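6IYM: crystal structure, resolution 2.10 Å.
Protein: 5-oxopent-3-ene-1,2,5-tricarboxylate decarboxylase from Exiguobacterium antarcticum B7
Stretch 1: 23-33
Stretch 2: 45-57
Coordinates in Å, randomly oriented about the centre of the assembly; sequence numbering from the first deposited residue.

Stretch 1 (23-33) HRYDVTPQVYT
Stretch 2 45-57: EMDVDLDVAPRLT

What forms the apolar centre of the contact? Val27 and Val31, both buried, lie four residues apart, Val27 just before the helix and Val31 at its last residue, and the CA-to-CB bonds of both lie sideways to the second stretch. Val27, with chi1 in m, brings CG1 to 4.2 Å from CG2 of Val48, whose chi1 is p. Val31, also m, sets its CG1 4.4 Å from CB of Met46. The compact, branched valines fill this space without polar groups that would need partners. Met46 adds reach: with chi angles t, p, t, its unbranched chain carries CE to 3.6 Å from CE2 of Tyr32, oblique to the ring. Met46 CG also packs 3.1 Å from the backbone O of Gln30.

How does the backbone place these residues? Stretch 1 begins as a weakly bonded extended strand at about 23-26, passes through Val27 (phi/psi -106/4), and forms a short helix over 28-31. Asp26, chi1 t, caps it: OD1 accepts from Thr28 N at 3.0 Å and from Thr28 OG1 at 2.7 Å. Tyr32 N bonds to Thr28 O at 2.9 Å, and Tyr32 then leaves the helix with positive phi (61/47), its chi1 in m bringing the ring end nearer to Met46. Stretch 2 has no regular helix or strand and runs the opposite way through the contact. Across the pair, CA of Val31 is 5.4 Å from CA of Met46, CA of Gln30 is 5.6 Å from CA of Val48, and CA of Tyr25 is 4.6 Å from CA of Arg55.

What does Gln30 do between the apolar centre and the bends of stretch 2? It has more surface covered by the other stretch than any other residue here, 106 Å² of the 693 Å² buried in total. Its CA-to-CB bond points toward stretch 2, and chi1 of -89°, chi2 of 109° and chi3 of -54° place NE2 3.4 Å from both Val48 CG2 and Val52 CG1. NE2 is also 2.7 Å from Asp49 O, but the angle is too poor for a hydrogen bond. Ala53, at -120/164, points toward stretch 1, and its CB fits 3.1 Å from Asp26 O, a tight approach by a small methyl group.

How is the polar edge closed? No conventional hydrogen bond crosses between the stretches; backbone carbonyls instead meet CA-H groups. Tyr25 CA lies 3.5 Å from Pro54 O, and Arg55 CA lies 3.5 Å from Arg24 O. The Pro54 ring, C-gamma exo, rests beside Asp26, with CG 4.2 Å from Asp26 CB, while Pro54 O sits at the edge of the Tyr25 ring. Tyr25 has chi1 -36° and chi2 -71°; its OH accepts a weak hydrogen bond from His23 ND1 at 3.4 Å. The charged ends of Arg24 and Arg55 lead away from the contact, leaving their backbones to meet at this border.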

ATOM      1  N   HIS A  23      -5.915  28.957 -19.082  1.00 90.59           N
ATOM      2  CA  HIS A  23      -5.824  28.139 -20.328  1.00 83.92           C
ATOM      3  C   HIS A  23      -4.899  26.945 -20.113  1.00 83.05           C
ATOM      4  O   HIS A  23      -3.977  27.035 -19.281  1.00 82.31           O
ATOM      5  CB  HIS A  23      -5.321  28.945 -21.532  1.00 88.82           C
ATOM      6  CG  HIS A  23      -5.839  30.339 -21.593  1.00 91.63           C
ATOM      7  ND1 HIS A  23      -5.030  31.436 -21.343  1.00 87.58           N
ATOM      8  CD2 HIS A  23      -7.073  30.819 -21.854  1.00 88.99           C
ATOM      9  CE1 HIS A  23      -5.746  32.533 -21.454  1.00 87.74           C
ATOM     10  NE2 HIS A  23      -7.003  32.181 -21.771  1.00 89.11           N
ATOM     11  N   ARG A  24      -5.096  25.912 -20.925  1.00 83.86           N
ATOM     12  CA  ARG A  24      -4.481  24.575 -20.758  1.00 81.58           C
ATOM     13  C   ARG A  24      -3.581  24.269 -21.960  1.00 89.36           C
ATOM     14  O   ARG A  24      -4.108  23.874 -23.033  1.00 90.77           O
ATOM     15  CB  ARG A  24      -5.605  23.561 -20.545  1.00 77.47           C
ATOM     16  CG  ARG A  24      -6.443  23.887 -19.322  1.00 72.07           C
ATOM     17  CD  ARG A  24      -7.225  22.712 -18.784  1.00 74.86           C
ATOM     18  NE  ARG A  24      -7.292  22.815 -17.329  1.00 75.27           N
ATOM     19  CZ  ARG A  24      -8.160  22.170 -16.558  1.00 74.31           C
ATOM     20  NH1 ARG A  24      -9.065  21.367 -17.100  1.00 73.42           N
ATOM     21  NH2 ARG A  24      -8.122  22.349 -15.244  1.00 69.84           N
ATOM     22  N   TYR A  25      -2.269  24.433 -21.764  1.00 81.88           N
ATOM     23  CA  TYR A  25      -1.217  24.165 -22.775  1.00 82.42           C
ATOM     24  C   TYR A  25      -0.817  22.695 -22.633  1.00 78.32           C
ATOM     25  O   TYR A  25      -0.733  22.211 -21.483  1.00 69.72           O
ATOM     26  CB  TYR A  25      -0.049  25.145 -22.603  1.00 83.75           C
ATOM     27  CG  TYR A  25      -0.488  26.525 -22.187  1.00 96.32           C
ATOM     28  CD1 TYR A  25      -1.162  27.359 -23.068  1.00 99.71           C
ATOM     29  CD2 TYR A  25      -0.287  26.982 -20.893  1.00105.37           C
ATOM     30  CE1 TYR A  25      -1.604  28.615 -22.681  1.00103.65           C
ATOM     31  CE2 TYR A  25      -0.723  28.236 -20.490  1.00106.69           C
ATOM     32  CZ  TYR A  25      -1.386  29.059 -21.386  1.00108.93           C
ATOM     33  OH  TYR A  25      -1.825  30.293 -20.991  1.00 94.11           O
ATOM     34  N   ASP A  26      -0.633  22.006 -23.763  1.00 69.60           N
ATOM     35  CA  ASP A  26      -0.018  20.653 -23.830  1.00 72.17           C
ATOM     36  C   ASP A  26       1.510  20.819 -23.788  1.00 70.74           C
ATOM     37  O   ASP A  26       2.068  21.375 -24.744  1.00 74.06           O
ATOM     38  CB  ASP A  26      -0.514  19.905 -25.070  1.00 69.59           C
ATOM     39  CG  ASP A  26       0.200  18.593 -25.319  1.00 72.30           C
ATOM     40  OD1 ASP A  26       1.197  18.326 -24.609  1.00 74.34           O
ATOM     41  OD2 ASP A  26      -0.248  17.849 -26.223  1.00 74.66           O
ATOM     42  N   VAL A  27       2.165  20.355 -22.720  1.00 70.09           N
ATOM     43  CA  VAL A  27       3.612  20.605 -22.444  1.00 62.99           C
ATOM     44  C   VAL A  27       4.429  19.339 -22.702  1.00 64.31           C
ATOM     45  O   VAL A  27       5.647  19.367 -22.436  1.00 60.14           O
ATOM     46  CB  VAL A  27       3.863  21.075 -21.000  1.00 70.29           C
ATOM     47  CG1 VAL A  27       3.113  22.357 -20.688  1.00 72.66           C
ATOM     48  CG2 VAL A  27       3.546  19.983 -19.984  1.00 73.15           C
ATOM     49  N   THR A  28       3.812  18.267 -23.191  1.00 59.57           N
ATOM     50  CA  THR A  28       4.477  16.939 -23.276  1.00 62.22           C
ATOM     51  C   THR A  28       5.848  17.101 -23.934  1.00 67.09           C
ATOM     52  O   THR A  28       6.833  16.608 -23.387  1.00 72.84           O
ATOM     53  CB  THR A  28       3.545  15.925 -23.952  1.00 62.08           C
ATOM     54  OG1 THR A  28       2.263  16.130 -23.355  1.00 70.04           O
ATOM     55  CG2 THR A  28       3.983  14.485 -23.813  1.00 58.24           C
ATOM     56  N   PRO A  29       5.958  17.772 -25.114  1.00 67.49           N
ATOM     57  CA  PRO A  29       7.240  17.932 -25.805  1.00 64.61           C
ATOM     58  C   PRO A  29       8.385  18.502 -24.955  1.00 64.86           C
ATOM     59  O   PRO A  29       9.445  17.900 -24.962  1.00 67.61           O
ATOM     60  CB  PRO A  29       6.905  18.891 -26.962  1.00 72.16           C
ATOM     61  CG  PRO A  29       5.454  18.587 -27.274  1.00 70.57           C
ATOM     62  CD  PRO A  29       4.847  18.328 -25.907  1.00 70.11           C
ATOM     63  N   GLN A  30       8.182  19.616 -24.247  1.00 68.60           N
ATOM     64  CA  GLN A  30       9.278  20.257 -23.457  1.00 76.28           C
ATOM     65  C   GLN A  30       9.745  19.332 -22.327  1.00 75.92           C
ATOM     66  O   GLN A  30      10.947  19.387 -22.014  1.00 81.78           O
ATOM     67  CB  GLN A  30       8.882  21.602 -22.846  1.00 78.84           C
ATOM     68  CG  GLN A  30       9.133  22.798 -23.753  1.00 79.04           C
ATOM     69  CD  GLN A  30       7.836  23.372 -24.268  1.00 76.59           C
ATOM     70  OE1 GLN A  30       7.013  22.660 -24.848  1.00 74.37           O
ATOM     71  NE2 GLN A  30       7.642  24.664 -24.040  1.00 67.30           N
ATOM     72  N   VAL A  31       8.842  18.532 -21.743  1.00 77.98           N
ATOM     73  CA  VAL A  31       9.108  17.729 -20.506  1.00 75.44           C
ATOM     74  C   VAL A  31       9.513  16.286 -20.875  1.00 78.49           C
ATOM     75  O   VAL A  31      10.011  15.583 -19.976  1.00 81.30           O
ATOM     76  CB  VAL A  31       7.921  17.781 -19.516  1.00 64.90           C
ATOM     77  CG1 VAL A  31       7.544  19.208 -19.166  1.00 65.33           C
ATOM     78  CG2 VAL A  31       6.698  17.028 -20.001  1.00 56.87           C
ATOM     79  N   TYR A  32       9.329  15.859 -22.131  1.00 77.95           N
ATOM     80  CA  TYR A  32       9.904  14.607 -22.711  1.00 81.99           C
ATOM     81  C   TYR A  32       9.407  13.371 -21.951  1.00 77.49           C
ATOM     82  O   TYR A  32      10.222  12.486 -21.649  1.00 77.71           O
ATOM     83  CB  TYR A  32      11.441  14.639 -22.721  1.00 84.05           C
ATOM     84  CG  TYR A  32      12.032  15.777 -23.512  1.00 87.29           C
ATOM     85  CD1 TYR A  32      12.018  15.767 -24.899  1.00 93.82           C
ATOM     86  CD2 TYR A  32      12.573  16.885 -22.877  1.00 94.36           C
ATOM     87  CE1 TYR A  32      12.523  16.827 -25.634  1.00 94.50           C
ATOM     88  CE2 TYR A  32      13.087  17.953 -23.599  1.00101.32           C
ATOM     89  CZ  TYR A  32      13.064  17.922 -24.983  1.00 97.30           C
ATOM     90  OH  TYR A  32      13.567  18.966 -25.702  1.00 94.59           O
ATOM     91  N   THR A  33       8.102  13.282 -21.691  1.00 76.80           N
ATOM     92  CA  THR A  33       7.453  12.066 -21.141  1.00 67.95           C
ATOM     93  C   THR A  33       5.930  12.242 -21.140  1.00 65.12           C
ATOM     94  O   THR A  33       5.485  13.394 -21.190  1.00 61.80           O
ATOM     95  CB  THR A  33       8.008  11.750 -19.746  1.00 63.86           C
ATOM     96  OG1 THR A  33       7.284  10.627 -19.246  1.00 69.03           O
ATOM     97  CG2 THR A  33       7.914  12.912 -18.785  1.00 63.81           C
ATOM     98  N   GLU A  45      12.164  20.590 -12.504  1.00 88.34           N
ATOM     99  CA  GLU A  45      11.236  20.992 -13.595  1.00 96.55           C
ATOM    100  C   GLU A  45      12.062  21.200 -14.863  1.00 91.89           C
ATOM    101  O   GLU A  45      13.097  21.888 -14.771  1.00 80.46           O
ATOM    102  CB  GLU A  45      10.431  22.247 -13.266  1.00105.53           C
ATOM    103  CG  GLU A  45       9.198  22.378 -14.148  1.00111.02           C
ATOM    104  CD  GLU A  45       8.344  23.612 -13.914  1.00117.10           C
ATOM    105  OE1 GLU A  45       8.504  24.252 -12.856  1.00115.20           O
ATOM    106  OE2 GLU A  45       7.518  23.929 -14.795  1.00128.45           O
ATOM    107  N   MET A  46      11.611  20.615 -15.982  1.00 89.76           N
ATOM    108  CA  MET A  46      12.308  20.635 -17.293  1.00 96.59           C
ATOM    109  C   MET A  46      12.011  21.966 -17.992  1.00104.00           C
ATOM    110  O   MET A  46      11.181  21.970 -18.920  1.00113.68           O
ATOM    111  CB  MET A  46      11.858  19.456 -18.166  1.00101.56           C
ATOM    112  CG  MET A  46      12.710  19.228 -19.412  1.00104.73           C
ATOM    113  SD  MET A  46      14.399  18.643 -19.057  1.00113.60           S
ATOM    114  CE  MET A  46      15.091  18.564 -20.709  1.00108.26           C
ATOM    115  N   ASP A  47      12.640  23.046 -17.507  1.00110.05           N
ATOM    116  CA  ASP A  47      12.771  24.383 -18.152  1.00115.44           C
ATOM    117  C   ASP A  47      11.770  24.509 -19.309  1.00111.34           C
ATOM    118  O   ASP A  47      12.209  24.663 -20.471  1.00101.81           O
ATOM    119  CB  ASP A  47      14.224  24.613 -18.598  1.00115.51           C
ATOM    120  CG  ASP A  47      14.573  26.050 -18.962  1.00113.95           C
ATOM    121  OD1 ASP A  47      14.797  26.859 -18.032  1.00104.66           O
ATOM    122  OD2 ASP A  47      14.631  26.348 -20.177  1.00105.69           O
ATOM    123  N   VAL A  48      10.471  24.430 -18.999  1.00110.65           N
ATOM    124  CA  VAL A  48       9.366  24.605 -19.988  1.00106.57           C
ATOM    125  C   VAL A  48       9.035  26.095 -20.056  1.00108.22           C
ATOM    126  O   VAL A  48       8.946  26.731 -18.981  1.00 96.59           O
ATOM    127  CB  VAL A  48       8.116  23.765 -19.655  1.00109.22           C
ATOM    128  CG1 VAL A  48       7.519  24.091 -18.292  1.00107.71           C
ATOM    129  CG2 VAL A  48       7.058  23.906 -20.736  1.00109.83           C
ATOM    130  N   ASP A  49       8.895  26.620 -21.279  1.00121.23           N
ATOM    131  CA  ASP A  49       8.464  28.016 -21.562  1.00124.28           C
ATOM    132  C   ASP A  49       7.265  27.952 -22.518  1.00117.99           C
ATOM    133  O   ASP A  49       7.381  27.317 -23.595  1.00102.66           O
ATOM    134  CB  ASP A  49       9.624  28.872 -22.092  1.00130.28           C
ATOM    135  CG  ASP A  49       9.712  30.278 -21.505  1.00134.19           C
ATOM    136  OD1 ASP A  49       9.296  30.458 -20.341  1.00131.45           O
ATOM    137  OD2 ASP A  49      10.216  31.189 -22.209  1.00130.02           O
ATOM    138  N   LEU A  50       6.146  28.545 -22.091  1.00121.73           N
ATOM    139  CA  LEU A  50       4.891  28.731 -22.869  1.00132.20           C
ATOM    140  C   LEU A  50       5.172  29.573 -24.123  1.00148.38           C
ATOM    141  O   LEU A  50       6.364  29.860 -24.400  1.00147.34           O
ATOM    142  CB  LEU A  50       3.823  29.356 -21.955  1.00133.99           C
ATOM    143  CG  LEU A  50       3.961  30.826 -21.522  1.00140.17           C
ATOM    144  CD1 LEU A  50       5.385  31.372 -21.602  1.00141.07           C
ATOM    145  CD2 LEU A  50       3.021  31.723 -22.314  1.00141.83           C
ATOM    146  N   ASP A  51       4.115  29.939 -24.857  1.00153.38           N
ATOM    147  CA  ASP A  51       4.187  30.672 -26.149  1.00145.81           C
ATOM    148  C   ASP A  51       4.993  29.807 -27.124  1.00136.06           C
ATOM    149  O   ASP A  51       5.936  30.322 -27.751  1.00144.18           O
ATOM    150  CB  ASP A  51       4.770  32.077 -25.958  1.00149.33           C
ATOM    151  CG  ASP A  51       4.404  33.065 -27.053  1.00151.75           C
ATOM    152  OD1 ASP A  51       3.783  32.642 -28.053  1.00149.79           O
ATOM    153  OD2 ASP A  51       4.737  34.256 -26.896  1.00149.17           O
ATOM    154  N   VAL A  52       4.626  28.527 -27.219  1.00124.10           N
ATOM    155  CA  VAL A  52       5.370  27.485 -27.987  1.00121.33           C
ATOM    156  C   VAL A  52       4.402  26.354 -28.376  1.00115.34           C
ATOM    157  O   VAL A  52       4.405  25.987 -29.568  1.00114.82           O
ATOM    158  CB  VAL A  52       6.601  26.987 -27.191  1.00118.28           C
ATOM    159  CG1 VAL A  52       6.751  25.473 -27.203  1.00119.32           C
ATOM    160  CG2 VAL A  52       7.894  27.644 -27.661  1.00111.47           C
ATOM    161  N   ALA A  53       3.597  25.839 -27.431  1.00105.52           N
ATOM    162  CA  ALA A  53       2.832  24.570 -27.566  1.00 97.30           C
ATOM    163  C   ALA A  53       1.323  24.805 -27.445  1.00 85.69           C
ATOM    164  O   ALA A  53       0.880  25.858 -26.990  1.00 86.74           O
ATOM    165  CB  ALA A  53       3.346  23.579 -26.549  1.00 94.15           C
ATOM    166  N   PRO A  54       0.484  23.828 -27.868  1.00 82.79           N
ATOM    167  CA  PRO A  54      -0.948  24.056 -28.104  1.00 91.62           C
ATOM    168  C   PRO A  54      -1.754  24.769 -27.002  1.00101.27           C
ATOM    169  O   PRO A  54      -1.166  25.263 -26.059  1.00110.57           O
ATOM    170  CB  PRO A  54      -1.504  22.629 -28.256  1.00 83.34           C
ATOM    171  CG  PRO A  54      -0.345  21.844 -28.818  1.00 80.95           C
ATOM    172  CD  PRO A  54       0.883  22.444 -28.169  1.00 77.98           C
ATOM    173  N   ARG A  55      -3.083  24.804 -27.164  1.00106.14           N
ATOM    174  CA  ARG A  55      -4.047  25.409 -26.204  1.00113.69           C
ATOM    175  C   ARG A  55      -5.393  24.674 -26.323  1.00113.51           C
ATOM    176  O   ARG A  55      -6.435  25.355 -26.397  1.00121.75           O
ATOM    177  CB  ARG A  55      -4.166  26.920 -26.461  1.00120.92           C
ATOM    178  CG  ARG A  55      -4.668  27.306 -27.850  1.00127.93           C
ATOM    179  CD  ARG A  55      -3.580  27.608 -28.874  1.00129.07           C
ATOM    180  NE  ARG A  55      -3.837  26.995 -30.179  1.00125.98           N
ATOM    181  CZ  ARG A  55      -3.174  27.254 -31.311  1.00122.80           C
ATOM    182  NH1 ARG A  55      -3.504  26.618 -32.423  1.00122.94           N
ATOM    183  NH2 ARG A  55      -2.194  28.142 -31.341  1.00121.62           N
ATOM    184  N   LEU A  56      -5.370  23.336 -26.301  1.00109.91           N
ATOM    185  CA  LEU A  56      -6.499  22.467 -26.750  1.00113.64           C
ATOM    186  C   LEU A  56      -7.784  22.767 -25.957  1.00109.49           C
ATOM    187  O   LEU A  56      -7.716  23.502 -24.952  1.00 96.36           O
ATOM    188  CB  LEU A  56      -6.099  20.989 -26.629  1.00118.31           C
ATOM    189  CG  LEU A  56      -6.580  20.085 -27.767  1.00116.17           C
ATOM    190  CD1 LEU A  56      -5.728  20.277 -29.014  1.00113.13           C
ATOM    191  CD2 LEU A  56      -6.582  18.621 -27.348  1.00111.30           C
ATOM    192  N   THR A  57      -8.903  22.181 -26.402  1.00105.17           N
ATOM    193  CA  THR A  57     -10.302  22.489 -25.992  1.00103.70           C
ATOM    194  C   THR A  57     -10.576  22.065 -24.541  1.00102.29           C
ATOM    195  O   THR A  57      -9.721  21.390 -23.931  1.00 98.23           O
ATOM    196  CB  THR A  57     -11.287  21.815 -26.956  1.00102.39           C
ATOM    197  OG1 THR A  57     -10.945  20.432 -27.029  1.00100.76           O
ATOM    198  CG2 THR A  57     -11.257  22.413 -28.346  1.00102.87           C
TER